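Local coordinates for protein esterase (Rhizomucor miehei, PDB 4WY5) that probably hydrolyses carboxylic ester bonds as a carboxylesterase of the alpha/beta hydrolase fold, at residues 81-86 with 112-117; 53-58 with 66-71; 153-158 with 181-186; 70-75 with 105-110; 59-64 with 137-142. One frame throughout, in Å; residues are numbered along the deposited sequence.

Contact 1: residues 81-86 with 112-117; sequences PVLIFL and VVTVFV
F85 and F116 meet on one face of a parallel strand pair, their side chains crossing at a slant with F85 CD2 3.9 Å from F116 CD2. As a bridge pair they project from the same face, and in both CG stands anti to the backbone N (chi1 -168° and -171°). F85 CB also touches T114 CG2, while L83 and T114 lie side by side and point the same way. T114 OG1 is hydrogen-bonded to T107 OG1. The opposite face carries V82, I84, V113 and V115. There V82 CG2 comes within 3.9 Å of V115 CG2, and I84 CG2 lies 4.3 Å from V117 CG2.

The backbones hold this pairing in register. L83 is gripped from both of its polar atoms: L83 N donates to V113 O at 2.9 Å, and L83 O accepts from V115 N. The bond from F85 N to V115 O is nearly straight (172° at the hydrogen), but the last one, V117 N to F85 O, is weak at 3.5 Å. A water there donates to F85 O and V117 O and lies over the centre of the F116 ring.

The pair closes the beta-alpha-beta unit of strand 80-86, helix 100-110 and strand 113-117. Strand 155-160 flanks 80-86 and strand 63-71 flanks 113-117; helix 129-143 packs on V115 and V117, and helix 302-319 reaches P81, L83 and V112.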
# COMPACT_ATOMS: atom_id res chain seq x y z
N PRO A 81 12.90 -18.19 -8.22
CA PRO A 81 11.47 -18.39 -7.95
C PRO A 81 10.63 -18.06 -9.20
O PRO A 81 11.15 -17.47 -10.16
CB PRO A 81 11.18 -17.41 -6.80
CG PRO A 81 12.36 -16.45 -6.78
CD PRO A 81 13.53 -17.21 -7.32
N VAL A 82 9.36 -18.46 -9.21
CA VAL A 82 8.53 -18.34 -10.42
C VAL A 82 7.22 -17.57 -10.16
O VAL A 82 6.61 -17.69 -9.08
CB VAL A 82 8.24 -19.75 -11.04
CG1 VAL A 82 7.49 -20.66 -10.05
CG2 VAL A 82 7.51 -19.64 -12.37
N LEU A 83 6.83 -16.73 -11.13
CA LEU A 83 5.60 -15.93 -11.07
C LEU A 83 4.66 -16.24 -12.24
O LEU A 83 5.03 -16.04 -13.40
CB LEU A 83 5.94 -14.43 -11.07
CG LEU A 83 4.79 -13.42 -11.15
CD1 LEU A 83 3.86 -13.55 -9.93
CD2 LEU A 83 5.32 -11.99 -11.29
N ILE A 84 3.45 -16.71 -11.95
CA ILE A 84 2.44 -16.95 -12.98
C ILE A 84 1.67 -15.65 -13.24
O ILE A 84 0.97 -15.18 -12.34
CB ILE A 84 1.42 -18.04 -12.55
CG1 ILE A 84 2.15 -19.30 -12.06
CG2 ILE A 84 0.46 -18.36 -13.68
CD1 ILE A 84 2.95 -19.99 -13.15
N PHE A 85 1.78 -15.07 -14.44
CA PHE A 85 1.12 -13.78 -14.69
C PHE A 85 -0.06 -13.87 -15.68
O PHE A 85 0.07 -14.34 -16.82
CB PHE A 85 2.12 -12.74 -15.20
CG PHE A 85 1.58 -11.34 -15.19
CD1 PHE A 85 1.71 -10.55 -14.07
CD2 PHE A 85 0.91 -10.83 -16.29
CE1 PHE A 85 1.20 -9.27 -14.05
CE2 PHE A 85 0.39 -9.55 -16.27
CZ PHE A 85 0.54 -8.78 -15.15
N LEU A 86 -1.21 -13.36 -15.23
CA LEU A 86 -2.47 -13.45 -15.96
C LEU A 86 -2.97 -12.05 -16.32
O LEU A 86 -3.38 -11.30 -15.43
CB LEU A 86 -3.50 -14.17 -15.09
CG LEU A 86 -2.90 -15.43 -14.46
CD1 LEU A 86 -3.83 -16.08 -13.42
CD2 LEU A 86 -2.55 -16.43 -15.57
N VAL A 112 12.85 -12.75 -10.89
CA VAL A 112 12.14 -14.02 -11.02
C VAL A 112 12.01 -14.50 -12.47
O VAL A 112 12.33 -13.78 -13.40
CB VAL A 112 10.72 -13.93 -10.44
CG1 VAL A 112 10.78 -13.57 -8.93
CG2 VAL A 112 9.91 -12.90 -11.21
N VAL A 113 11.51 -15.73 -12.64
CA VAL A 113 11.06 -16.20 -13.94
C VAL A 113 9.53 -16.03 -14.07
O VAL A 113 8.76 -16.64 -13.31
CB VAL A 113 11.42 -17.69 -14.16
CG1 VAL A 113 10.81 -18.21 -15.45
CG2 VAL A 113 12.94 -17.88 -14.17
N THR A 114 9.10 -15.20 -15.02
CA THR A 114 7.67 -14.95 -15.22
C THR A 114 7.14 -15.81 -16.36
O THR A 114 7.65 -15.75 -17.48
CB THR A 114 7.39 -13.45 -15.57
OG1 THR A 114 7.80 -12.60 -14.50
CG2 THR A 114 5.89 -13.23 -15.85
N VAL A 115 6.11 -16.60 -16.07
CA VAL A 115 5.44 -17.38 -17.10
C VAL A 115 4.14 -16.68 -17.46
O VAL A 115 3.21 -16.61 -16.66
CB VAL A 115 5.13 -18.83 -16.63
CG1 VAL A 115 4.43 -19.63 -17.74
CG2 VAL A 115 6.41 -19.55 -16.14
N PHE A 116 4.10 -16.11 -18.67
CA PHE A 116 2.93 -15.41 -19.17
C PHE A 116 2.02 -16.39 -19.90
O PHE A 116 2.40 -16.95 -20.94
CB PHE A 116 3.37 -14.27 -20.10
CG PHE A 116 2.24 -13.35 -20.51
CD1 PHE A 116 1.46 -13.63 -21.63
CD2 PHE A 116 1.99 -12.17 -19.80
CE1 PHE A 116 0.42 -12.77 -22.02
CE2 PHE A 116 0.94 -11.30 -20.18
CZ PHE A 116 0.16 -11.60 -21.29
N VAL A 117 0.80 -16.59 -19.38
CA VAL A 117 -0.13 -17.56 -19.97
C VAL A 117 -1.09 -16.90 -20.95
O VAL A 117 -1.97 -16.13 -20.56
CB VAL A 117 -0.96 -18.28 -18.90
CG1 VAL A 117 -1.90 -19.28 -19.56
CG2 VAL A 117 -0.03 -18.99 -17.91
O HOH W 1 -1.46 -13.69 -19.09

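Contact 2: residues 53-58 with 66-71; sequences EEDKVV and KLTIVR
T68 OG1 donates to D55 OD1 at 2.6 Å, the shortest polar bond between the two strands. The hydroxyl meets the carboxylate from above its plane, 46° out of it. The two side chains, on a non-hydrogen-bonded pair, lie side by side and point the same way. T68 OG1 is anti to its own carbonyl carbon (chi1 -66°), and CG2 is turned toward E53, 4.0 Å from E53 CG. The other carboxylate oxygen, D55 OD2, forms a salt bridge with K96. E53 makes salt bridges to K96 and R104, so the acidic groups on this face have basic partners that would be expected to offset their charge.

The face carrying E54, K56, L67 and I69 is joined differently. K56 crosses I69 at a slant, with K56 CD 3.7 Å from I69 CD1; beyond CD the lysine bends and leads away from the neighbouring strand. V58 CG2 touches L67 CD1 at 4.3 Å.

Backbone bonds come in reciprocal pairs at E54 with I69 and K56 with L67. I69 N to E54 O is 2.8 Å and nearly straight, whereas E54 N to I69 O is clearly bent. L67 N to K56 O measures 2.9 Å. Between these pairs, D55 CA approaches L67 O to 3.5 Å in a CA-H...O contact.

Strand 63-71 continues the sheet to strand 113-117. Axes 157° apart and alternating hydrogen-bonded and non-hydrogen-bonded pairs show a twisted antiparallel pair; because 52-60 and 63-71 follow each other through a tight turn, it is a beta hairpin, at the edge of the alpha/beta hydrolase sheet.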
# COMPACT_ATOMS: atom_id res chain seq x y z
N GLU A 53 13.67 -13.31 -23.37
CA GLU A 53 12.29 -13.77 -23.62
C GLU A 53 12.26 -15.02 -24.53
O GLU A 53 13.10 -15.18 -25.41
CB GLU A 53 11.47 -12.63 -24.26
CG GLU A 53 10.11 -13.03 -24.80
CD GLU A 53 9.32 -11.87 -25.41
OE1 GLU A 53 8.69 -12.08 -26.48
OE2 GLU A 53 9.31 -10.76 -24.83
N GLU A 54 11.30 -15.91 -24.30
CA GLU A 54 11.20 -17.16 -25.07
C GLU A 54 9.76 -17.67 -25.14
O GLU A 54 9.09 -17.72 -24.12
CB GLU A 54 12.11 -18.22 -24.44
CG GLU A 54 11.94 -19.61 -24.99
CD GLU A 54 12.85 -20.62 -24.30
OE1 GLU A 54 13.36 -20.33 -23.19
OE2 GLU A 54 13.03 -21.71 -24.87
N ASP A 55 9.29 -18.06 -26.34
CA ASP A 55 7.93 -18.59 -26.51
C ASP A 55 7.92 -20.12 -26.72
O ASP A 55 8.77 -20.66 -27.42
CB ASP A 55 7.22 -17.90 -27.69
CG ASP A 55 6.77 -16.46 -27.35
OD1 ASP A 55 6.86 -16.07 -26.17
OD2 ASP A 55 6.30 -15.74 -28.26
N LYS A 56 6.94 -20.80 -26.11
CA LYS A 56 6.84 -22.27 -26.15
C LYS A 56 5.38 -22.73 -26.30
O LYS A 56 4.45 -22.07 -25.83
CB LYS A 56 7.44 -22.87 -24.87
CG LYS A 56 8.95 -22.69 -24.72
CD LYS A 56 9.50 -23.42 -23.49
CE LYS A 56 9.57 -24.92 -23.70
NZ LYS A 56 10.54 -25.27 -24.77
N VAL A 57 5.20 -23.87 -26.97
CA VAL A 57 3.88 -24.45 -27.22
C VAL A 57 3.85 -25.89 -26.70
O VAL A 57 4.62 -26.73 -27.15
CB VAL A 57 3.56 -24.44 -28.73
CG1 VAL A 57 2.22 -25.14 -29.03
CG2 VAL A 57 3.57 -23.01 -29.26
N VAL A 58 2.96 -26.18 -25.75
CA VAL A 58 3.04 -27.44 -25.00
C VAL A 58 1.70 -28.11 -24.74
O VAL A 58 0.64 -27.54 -24.99
CB VAL A 58 3.71 -27.22 -23.61
CG1 VAL A 58 5.12 -26.69 -23.75
CG2 VAL A 58 2.86 -26.28 -22.76
N LYS A 66 -0.13 -22.08 -25.03
CA LYS A 66 0.94 -21.20 -25.49
C LYS A 66 1.44 -20.36 -24.32
O LYS A 66 0.65 -19.72 -23.63
CB LYS A 66 0.47 -20.31 -26.65
CG LYS A 66 1.61 -19.64 -27.42
CD LYS A 66 1.05 -18.68 -28.45
CE LYS A 66 -0.23 -19.27 -29.04
NZ LYS A 66 -1.05 -18.26 -29.78
N LEU A 67 2.76 -20.37 -24.12
CA LEU A 67 3.37 -19.69 -22.97
C LEU A 67 4.49 -18.74 -23.41
O LEU A 67 5.14 -18.94 -24.43
CB LEU A 67 3.94 -20.70 -21.98
CG LEU A 67 3.04 -21.82 -21.45
CD1 LEU A 67 3.80 -22.72 -20.50
CD2 LEU A 67 1.81 -21.27 -20.79
N THR A 68 4.71 -17.69 -22.63
CA THR A 68 5.88 -16.85 -22.81
C THR A 68 6.67 -16.85 -21.51
O THR A 68 6.11 -16.65 -20.43
CB THR A 68 5.50 -15.40 -23.24
OG1 THR A 68 4.89 -15.44 -24.54
CG2 THR A 68 6.72 -14.50 -23.32
N ILE A 69 7.97 -17.13 -21.61
CA ILE A 69 8.83 -17.26 -20.44
C ILE A 69 9.84 -16.11 -20.42
O ILE A 69 10.60 -15.93 -21.36
CB ILE A 69 9.57 -18.61 -20.43
CG1 ILE A 69 8.57 -19.76 -20.23
CG2 ILE A 69 10.57 -18.66 -19.27
CD1 ILE A 69 8.34 -20.59 -21.44
N VAL A 70 9.85 -15.36 -19.33
CA VAL A 70 10.59 -14.10 -19.27
C VAL A 70 11.53 -14.15 -18.07
O VAL A 70 11.12 -14.58 -16.99
CB VAL A 70 9.59 -12.91 -19.15
CG1 VAL A 70 10.26 -11.61 -19.37
CG2 VAL A 70 8.46 -13.04 -20.18
N ARG A 71 12.79 -13.73 -18.25
CA ARG A 71 13.85 -13.91 -17.24
C ARG A 71 14.85 -12.73 -17.27
O ARG A 71 15.05 -12.12 -18.32
CB ARG A 71 14.57 -15.26 -17.48
CG ARG A 71 15.70 -15.58 -16.47
CD ARG A 71 16.59 -16.80 -16.81
NE ARG A 71 15.90 -18.06 -16.57
CZ ARG A 71 16.06 -18.84 -15.50
NH1 ARG A 71 16.90 -18.50 -14.53
NH2 ARG A 71 15.37 -19.97 -15.40

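Contact 3: residues 153-158 with 181-186; sequences EALAVA and AAIKTQ
A beta-alpha-beta unit, strand 155-160, helix 162-176 and strand 185-189, brings residues 153-158 beside 181-186 near the N-terminal ends of the two strands. The chain is still turning there: A154 centres an inverse gamma turn, and the extended parallel pairing is established at V157 with Q186.

Before that point K184 supplies most of the polar bonds. Its side chain bends at chi2 (-48°) and again at chi4, and NZ donates to E153 O at 2.7 Å, in the carbonyl plane and on a lone pair. The same ammonium donates to A181 O at 3.0 Å and weakly to A182 O. Two backbone carbonyls, with a third more weakly, thus accept from one group; E153 OE1 adds a long salt bridge to K184 NZ at 3.7 Å. Y322 gives K184 a cation-pi partner.

K184 N donates to L155 O at 2.9 Å, and V157 N continues the pairing with a bond of 3.2 Å to T185 O. I183 meets two apolar residues: its CG1 lies 4.0 Å from L155 CD2, and its CG2 touches V157 CG2 with the side chains crossing at about a right angle. On the sheet face opposite V157, A156 CB meets T185 CG2 at 3.5 Å.

Strand 80-86 borders 155-160 through backbone bonds to A156 and A158. Helix 302-319 packs on A156 and K184, helix 162-176 on V157 and Q186, and helix 129-143 on A182 and I183.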
# COMPACT_ATOMS: atom_id res chain seq x y z
N GLU A 153 8.53 -24.87 -6.02
CA GLU A 153 7.78 -24.70 -4.77
C GLU A 153 7.54 -23.20 -4.46
O GLU A 153 6.53 -22.85 -3.85
CB GLU A 153 8.49 -25.39 -3.59
CG GLU A 153 8.60 -26.94 -3.72
CD GLU A 153 7.27 -27.68 -3.96
OE1 GLU A 153 6.22 -27.30 -3.39
OE2 GLU A 153 7.30 -28.67 -4.74
N ALA A 154 8.48 -22.34 -4.84
CA ALA A 154 8.32 -20.89 -4.64
C ALA A 154 7.52 -20.27 -5.80
O ALA A 154 8.10 -19.75 -6.76
CB ALA A 154 9.67 -20.22 -4.50
N LEU A 155 6.19 -20.35 -5.70
CA LEU A 155 5.31 -20.04 -6.82
C LEU A 155 4.22 -19.06 -6.41
O LEU A 155 3.64 -19.19 -5.33
CB LEU A 155 4.69 -21.33 -7.38
CG LEU A 155 3.89 -21.34 -8.69
CD1 LEU A 155 4.11 -22.69 -9.41
CD2 LEU A 155 2.39 -21.08 -8.46
N ALA A 156 3.93 -18.10 -7.27
CA ALA A 156 2.91 -17.08 -7.02
C ALA A 156 2.02 -16.88 -8.26
O ALA A 156 2.46 -17.15 -9.38
CB ALA A 156 3.58 -15.77 -6.64
N VAL A 157 0.78 -16.45 -8.08
CA VAL A 157 -0.01 -16.04 -9.24
C VAL A 157 -0.44 -14.59 -9.05
O VAL A 157 -0.78 -14.18 -7.94
CB VAL A 157 -1.27 -16.95 -9.51
CG1 VAL A 157 -0.85 -18.38 -9.69
CG2 VAL A 157 -2.23 -16.89 -8.37
N ALA A 158 -0.38 -13.81 -10.13
CA ALA A 158 -0.72 -12.39 -10.09
C ALA A 158 -1.39 -11.93 -11.40
O ALA A 158 -1.03 -12.42 -12.47
CB ALA A 158 0.54 -11.56 -9.81
N ALA A 181 -1.46 -26.91 -1.83
CA ALA A 181 -0.21 -26.37 -1.31
C ALA A 181 0.65 -25.79 -2.43
O ALA A 181 1.75 -25.30 -2.17
CB ALA A 181 0.55 -27.43 -0.55
N ALA A 182 0.16 -25.86 -3.67
CA ALA A 182 0.95 -25.45 -4.84
C ALA A 182 1.24 -23.94 -4.89
O ALA A 182 2.39 -23.53 -5.07
CB ALA A 182 0.25 -25.88 -6.12
N ILE A 183 0.19 -23.13 -4.75
CA ILE A 183 0.32 -21.67 -4.85
C ILE A 183 0.63 -21.02 -3.49
O ILE A 183 -0.16 -21.16 -2.55
CB ILE A 183 -0.97 -21.07 -5.45
CG1 ILE A 183 -1.23 -21.69 -6.83
CG2 ILE A 183 -0.86 -19.55 -5.58
CD1 ILE A 183 -2.63 -21.43 -7.36
N LYS A 184 1.76 -20.33 -3.38
CA LYS A 184 2.16 -19.74 -2.09
C LYS A 184 1.59 -18.32 -1.82
O LYS A 184 1.60 -17.87 -0.66
CB LYS A 184 3.69 -19.69 -1.95
CG LYS A 184 4.41 -21.05 -2.10
CD LYS A 184 3.74 -22.16 -1.23
CE LYS A 184 4.51 -23.48 -1.26
NZ LYS A 184 4.51 -24.17 -2.60
N THR A 185 1.12 -17.62 -2.85
CA THR A 185 0.45 -16.32 -2.66
C THR A 185 -0.35 -15.92 -3.93
O THR A 185 -0.04 -16.36 -5.03
CB THR A 185 1.48 -15.20 -2.27
OG1 THR A 185 0.79 -14.03 -1.78
CG2 THR A 185 2.38 -14.82 -3.44
N GLN A 186 -1.42 -15.15 -3.73
CA GLN A 186 -2.22 -14.60 -4.83
C GLN A 186 -2.17 -13.06 -4.77
O GLN A 186 -2.40 -12.46 -3.71
CB GLN A 186 -3.68 -15.09 -4.75
CG GLN A 186 -4.38 -14.90 -3.37
CD GLN A 186 -5.85 -15.41 -3.32
OE1 GLN A 186 -6.63 -15.20 -4.26
NE2 GLN A 186 -6.21 -16.07 -2.22

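Contact 4: residues 70-75 with 105-110; sequences VRPPGT and DLTVKA
V70 and P72 approach T107 from the end of a strand, where the chain leaves the sheet and passes a helix. V70 and R71 are still extended, and P72 to T75 then form a type II beta turn with G74 at positive phi (83°). The partner segment is regular helix, with K109 N bonded to D105 O and A110 N to L106 O. The closest CA atoms are those of P72 and V108, 5.3 Å apart.

No hydrogen bond crosses this interface; it is a van der Waals contact centred on T107. Its CG2, anti to the backbone N (chi1 -65° for OG1), lies 3.9 Å from V70 O and 4.0 Å from R71 CA, so the methyl rests against the strand backbone. The proline ring meets the same residue at a slant, with P72 CD 4.0 Å from T107 CG2 and P72 CG 3.8 Å from T107 O. V70 CG1 faces T107 OG1, the two side chains crossing at about a right angle. That hydroxyl has its polar partners in T114 OG1 and V103 O.

The turn is braced from within by T75 OG1, which donates to P72 O at 2.6 Å. R71 points away from the helix, its guanidinium bonded to Q78 O and N149 O.

Helix 100-110 thus packs against the end of strand 63-71, while L106 turns to helix 302-319 and to F85 of strand 80-86; L80 of that strand touches R71, P72 and T75.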
# COMPACT_ATOMS: atom_id res chain seq x y z
N VAL A 70 9.85 -15.36 -19.33
CA VAL A 70 10.59 -14.10 -19.27
C VAL A 70 11.53 -14.15 -18.07
O VAL A 70 11.12 -14.58 -16.99
CB VAL A 70 9.59 -12.91 -19.15
CG1 VAL A 70 10.26 -11.61 -19.37
CG2 VAL A 70 8.46 -13.04 -20.18
N ARG A 71 12.79 -13.73 -18.25
CA ARG A 71 13.85 -13.91 -17.24
C ARG A 71 14.85 -12.73 -17.27
O ARG A 71 15.05 -12.12 -18.32
CB ARG A 71 14.57 -15.26 -17.48
CG ARG A 71 15.70 -15.58 -16.47
CD ARG A 71 16.59 -16.80 -16.81
NE ARG A 71 15.90 -18.06 -16.57
CZ ARG A 71 16.06 -18.84 -15.50
NH1 ARG A 71 16.90 -18.50 -14.53
NH2 ARG A 71 15.37 -19.97 -15.40
N PRO A 72 15.48 -12.39 -16.12
CA PRO A 72 16.44 -11.28 -16.22
C PRO A 72 17.79 -11.72 -16.82
O PRO A 72 18.13 -12.91 -16.73
CB PRO A 72 16.62 -10.82 -14.76
CG PRO A 72 15.56 -11.56 -13.96
CD PRO A 72 15.28 -12.81 -14.72
N PRO A 73 18.54 -10.78 -17.42
CA PRO A 73 19.87 -11.05 -18.02
C PRO A 73 20.91 -11.47 -16.99
O PRO A 73 20.98 -10.86 -15.91
CB PRO A 73 20.28 -9.72 -18.67
CG PRO A 73 19.25 -8.70 -18.29
CD PRO A 73 18.07 -9.40 -17.65
N GLY A 74 21.71 -12.48 -17.33
CA GLY A 74 22.78 -12.94 -16.46
C GLY A 74 22.31 -13.90 -15.36
O GLY A 74 23.06 -14.16 -14.41
N THR A 75 21.09 -14.42 -15.49
CA THR A 75 20.53 -15.33 -14.49
C THR A 75 20.16 -16.70 -15.07
O THR A 75 19.52 -17.52 -14.38
CB THR A 75 19.24 -14.75 -13.84
OG1 THR A 75 18.17 -14.72 -14.81
CG2 THR A 75 19.50 -13.34 -13.28
N ASP A 105 8.92 -5.02 -15.79
CA ASP A 105 9.25 -4.38 -14.50
C ASP A 105 9.27 -5.38 -13.30
O ASP A 105 10.22 -5.41 -12.52
CB ASP A 105 8.27 -3.23 -14.18
CG ASP A 105 8.58 -1.96 -14.97
OD1 ASP A 105 9.63 -1.92 -15.66
OD2 ASP A 105 7.81 -0.98 -14.87
N LEU A 106 8.19 -6.14 -13.14
CA LEU A 106 8.12 -7.14 -12.07
C LEU A 106 9.24 -8.18 -12.17
O LEU A 106 9.83 -8.59 -11.16
CB LEU A 106 6.76 -7.84 -12.10
CG LEU A 106 5.57 -6.92 -11.77
CD1 LEU A 106 4.23 -7.60 -12.03
CD2 LEU A 106 5.66 -6.42 -10.33
N THR A 107 9.53 -8.62 -13.40
CA THR A 107 10.52 -9.67 -13.63
C THR A 107 11.93 -9.26 -13.16
O THR A 107 12.54 -9.99 -12.38
CB THR A 107 10.56 -10.07 -15.13
OG1 THR A 107 9.31 -10.68 -15.49
CG2 THR A 107 11.70 -11.06 -15.42
N VAL A 108 12.44 -8.12 -13.62
CA VAL A 108 13.80 -7.74 -13.22
C VAL A 108 13.90 -7.19 -11.78
O VAL A 108 14.92 -7.40 -11.13
CB VAL A 108 14.44 -6.73 -14.23
CG1 VAL A 108 14.07 -7.10 -15.66
CG2 VAL A 108 14.03 -5.29 -13.94
N LYS A 109 12.87 -6.49 -11.28
CA LYS A 109 12.91 -5.93 -9.91
C LYS A 109 12.74 -7.00 -8.83
O LYS A 109 13.33 -6.90 -7.77
CB LYS A 109 11.82 -4.86 -9.71
CG LYS A 109 12.03 -3.59 -10.52
CD LYS A 109 10.87 -2.61 -10.37
CE LYS A 109 11.07 -1.39 -11.27
NZ LYS A 109 12.26 -0.55 -10.93
N ALA A 110 11.91 -8.01 -9.09
CA ALA A 110 11.76 -9.10 -8.11
C ALA A 110 12.82 -10.19 -8.31
O ALA A 110 13.08 -10.99 -7.39
CB ALA A 110 10.36 -9.71 -8.19

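Contact 5: residues 59-64 with 137-142; sequences ESDGKT and AILWVR
S60 rests on W140 and L139, with S60 OG 3.9 Å from W140 CB. The serine oxygen also lies 4.1 Å from L139 CB, so it sits against the helix surface where these two side chains leave it. The indole comes near the strand backbone, with W140 CD1 3.9 Å from E59 O in an oblique approach. Beyond the serine, D61 adds a looser touch, D61 CG to L139 CD1 at 4.2 Å. All of this is van der Waals contact, since no hydrogen bond joins the two segments.

What fixes S60 is the next shell. Its OG, anti to the backbone N (chi1 -176°), is hydrogen-bonded to A136 O, one residue before the helical segment. The backbone around it is a type I' beta turn from S60 to K63: S60 N bonds to K63 O at 2.9 Å, and K63 N returns to S60 O at 2.8 Å. D61 and G62 both have positive phi, 56° and 85°, as this turn requires; G62 sits at backbone angles that suit a residue without a side chain. On the other segment, V141 N to A137 O and R142 N to I138 O keep the helix regular.

Helix 129-143 therefore lies against the hairpin of strands 52-60 and 63-71 near its turn. W140 packs on L67 of strand 63-71, A137 and V141 face V117 and V115 of strand 113-117, and L139 touches L179.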
# COMPACT_ATOMS: atom_id res chain seq x y z
N GLU A 59 1.76 -29.33 -24.21
CA GLU A 59 0.57 -30.12 -23.88
C GLU A 59 0.56 -30.45 -22.39
O GLU A 59 1.61 -30.71 -21.79
CB GLU A 59 0.51 -31.39 -24.74
CG GLU A 59 -0.72 -32.24 -24.47
CD GLU A 59 -0.96 -33.28 -25.55
OE1 GLU A 59 -0.01 -33.60 -26.30
OE2 GLU A 59 -2.09 -33.80 -25.63
N SER A 60 -0.63 -30.41 -21.79
CA SER A 60 -0.77 -30.57 -20.34
C SER A 60 -2.22 -30.78 -19.93
O SER A 60 -3.10 -29.99 -20.32
CB SER A 60 -0.21 -29.34 -19.62
OG SER A 60 -0.25 -29.50 -18.21
N ASP A 61 -2.48 -31.85 -19.17
CA ASP A 61 -3.80 -32.09 -18.57
C ASP A 61 -4.90 -32.10 -19.61
O ASP A 61 -6.03 -31.70 -19.34
CB ASP A 61 -4.10 -31.02 -17.51
CG ASP A 61 -5.21 -31.43 -16.54
OD1 ASP A 61 -5.20 -32.60 -16.09
OD2 ASP A 61 -6.08 -30.58 -16.23
N GLY A 62 -4.56 -32.52 -20.82
CA GLY A 62 -5.54 -32.61 -21.89
C GLY A 62 -5.76 -31.32 -22.65
O GLY A 62 -6.75 -31.20 -23.38
N LYS A 63 -4.85 -30.35 -22.52
CA LYS A 63 -4.98 -29.13 -23.31
C LYS A 63 -3.68 -28.76 -23.99
O LYS A 63 -2.60 -29.22 -23.58
CB LYS A 63 -5.48 -27.98 -22.44
CG LYS A 63 -6.84 -28.28 -21.86
CD LYS A 63 -7.52 -27.10 -21.25
CE LYS A 63 -8.92 -27.51 -20.83
NZ LYS A 63 -8.85 -28.63 -19.82
N THR A 64 -3.79 -27.94 -25.04
CA THR A 64 -2.60 -27.38 -25.69
C THR A 64 -2.50 -25.90 -25.31
O THR A 64 -3.48 -25.16 -25.39
CB THR A 64 -2.64 -27.56 -27.23
OG1 THR A 64 -3.75 -26.85 -27.79
CG2 THR A 64 -2.75 -29.05 -27.59
N ALA A 137 -1.44 -25.06 -17.00
CA ALA A 137 -0.11 -24.48 -17.14
C ALA A 137 0.67 -24.59 -15.84
O ALA A 137 1.87 -24.86 -15.85
CB ALA A 137 -0.21 -23.03 -17.59
N ILE A 138 -0.02 -24.41 -14.72
CA ILE A 138 0.63 -24.57 -13.42
C ILE A 138 1.19 -25.99 -13.25
O ILE A 138 2.30 -26.16 -12.75
CB ILE A 138 -0.34 -24.24 -12.26
CG1 ILE A 138 -0.64 -22.73 -12.23
CG2 ILE A 138 0.24 -24.68 -10.92
CD1 ILE A 138 -1.65 -22.29 -11.14
N LEU A 139 0.43 -26.99 -13.70
CA LEU A 139 0.88 -28.38 -13.64
C LEU A 139 2.12 -28.59 -14.49
O LEU A 139 3.00 -29.36 -14.12
CB LEU A 139 -0.23 -29.34 -14.09
CG LEU A 139 -1.29 -29.59 -13.02
CD1 LEU A 139 -2.45 -30.45 -13.51
CD2 LEU A 139 -0.66 -30.18 -11.75
N TRP A 140 2.19 -27.91 -15.62
CA TRP A 140 3.31 -28.07 -16.52
C TRP A 140 4.60 -27.49 -15.96
O TRP A 140 5.67 -28.09 -16.07
CB TRP A 140 2.99 -27.41 -17.86
CG TRP A 140 4.07 -27.58 -18.85
CD1 TRP A 140 4.23 -28.62 -19.71
CD2 TRP A 140 5.18 -26.69 -19.07
NE1 TRP A 140 5.37 -28.43 -20.46
CE2 TRP A 140 5.97 -27.26 -20.09
CE3 TRP A 140 5.57 -25.47 -18.52
CZ2 TRP A 140 7.14 -26.65 -20.57
CZ3 TRP A 140 6.74 -24.86 -18.99
CH2 TRP A 140 7.50 -25.45 -20.01
N VAL A 141 4.48 -26.32 -15.33
CA VAL A 141 5.62 -25.66 -14.71
C VAL A 141 6.23 -26.50 -13.60
O VAL A 141 7.45 -26.55 -13.45
CB VAL A 141 5.21 -24.28 -14.15
CG1 VAL A 141 6.21 -23.81 -13.11
CG2 VAL A 141 5.08 -23.27 -15.27
N ARG A 142 5.38 -27.18 -12.83
CA ARG A 142 5.86 -28.09 -11.79
C ARG A 142 6.58 -29.31 -12.36
O ARG A 142 7.51 -29.83 -11.75
CB ARG A 142 4.69 -28.56 -10.91
CG ARG A 142 4.21 -27.55 -9.90
CD ARG A 142 3.01 -28.04 -9.09
NE ARG A 142 3.24 -27.73 -7.69
CZ ARG A 142 3.36 -28.63 -6.72
NH1 ARG A 142 3.22 -29.92 -6.99
NH2 ARG A 142 3.59 -28.23 -5.48

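How the contacts relate
Contacts 1, 2 and 3 lie in one mixed sheet, ordered 52-60, 63-71, 113-117, 80-86, 155-160, 185-189 across the region they cover. Contact 1 is central: its centre is about 10 Å from those of contacts 2, 3 and 4, while contacts 2 and 3 are about 19 Å apart. Probable backbone hydrogen bonds from F116 N to T68 O and from I84 N to A156 O join it to either side. Contacts 4 and 5 have centres about 23 Å apart. Along the chain, contact 2 closes before contact 1 opens and contact 3 follows; contact 5 encloses contacts 1 and 4. Contacts 2, 4 and 5 set the edge hairpin 52-71 and helices 100-110 and 129-143 beside the parallel core that contacts 1 and 3 describe.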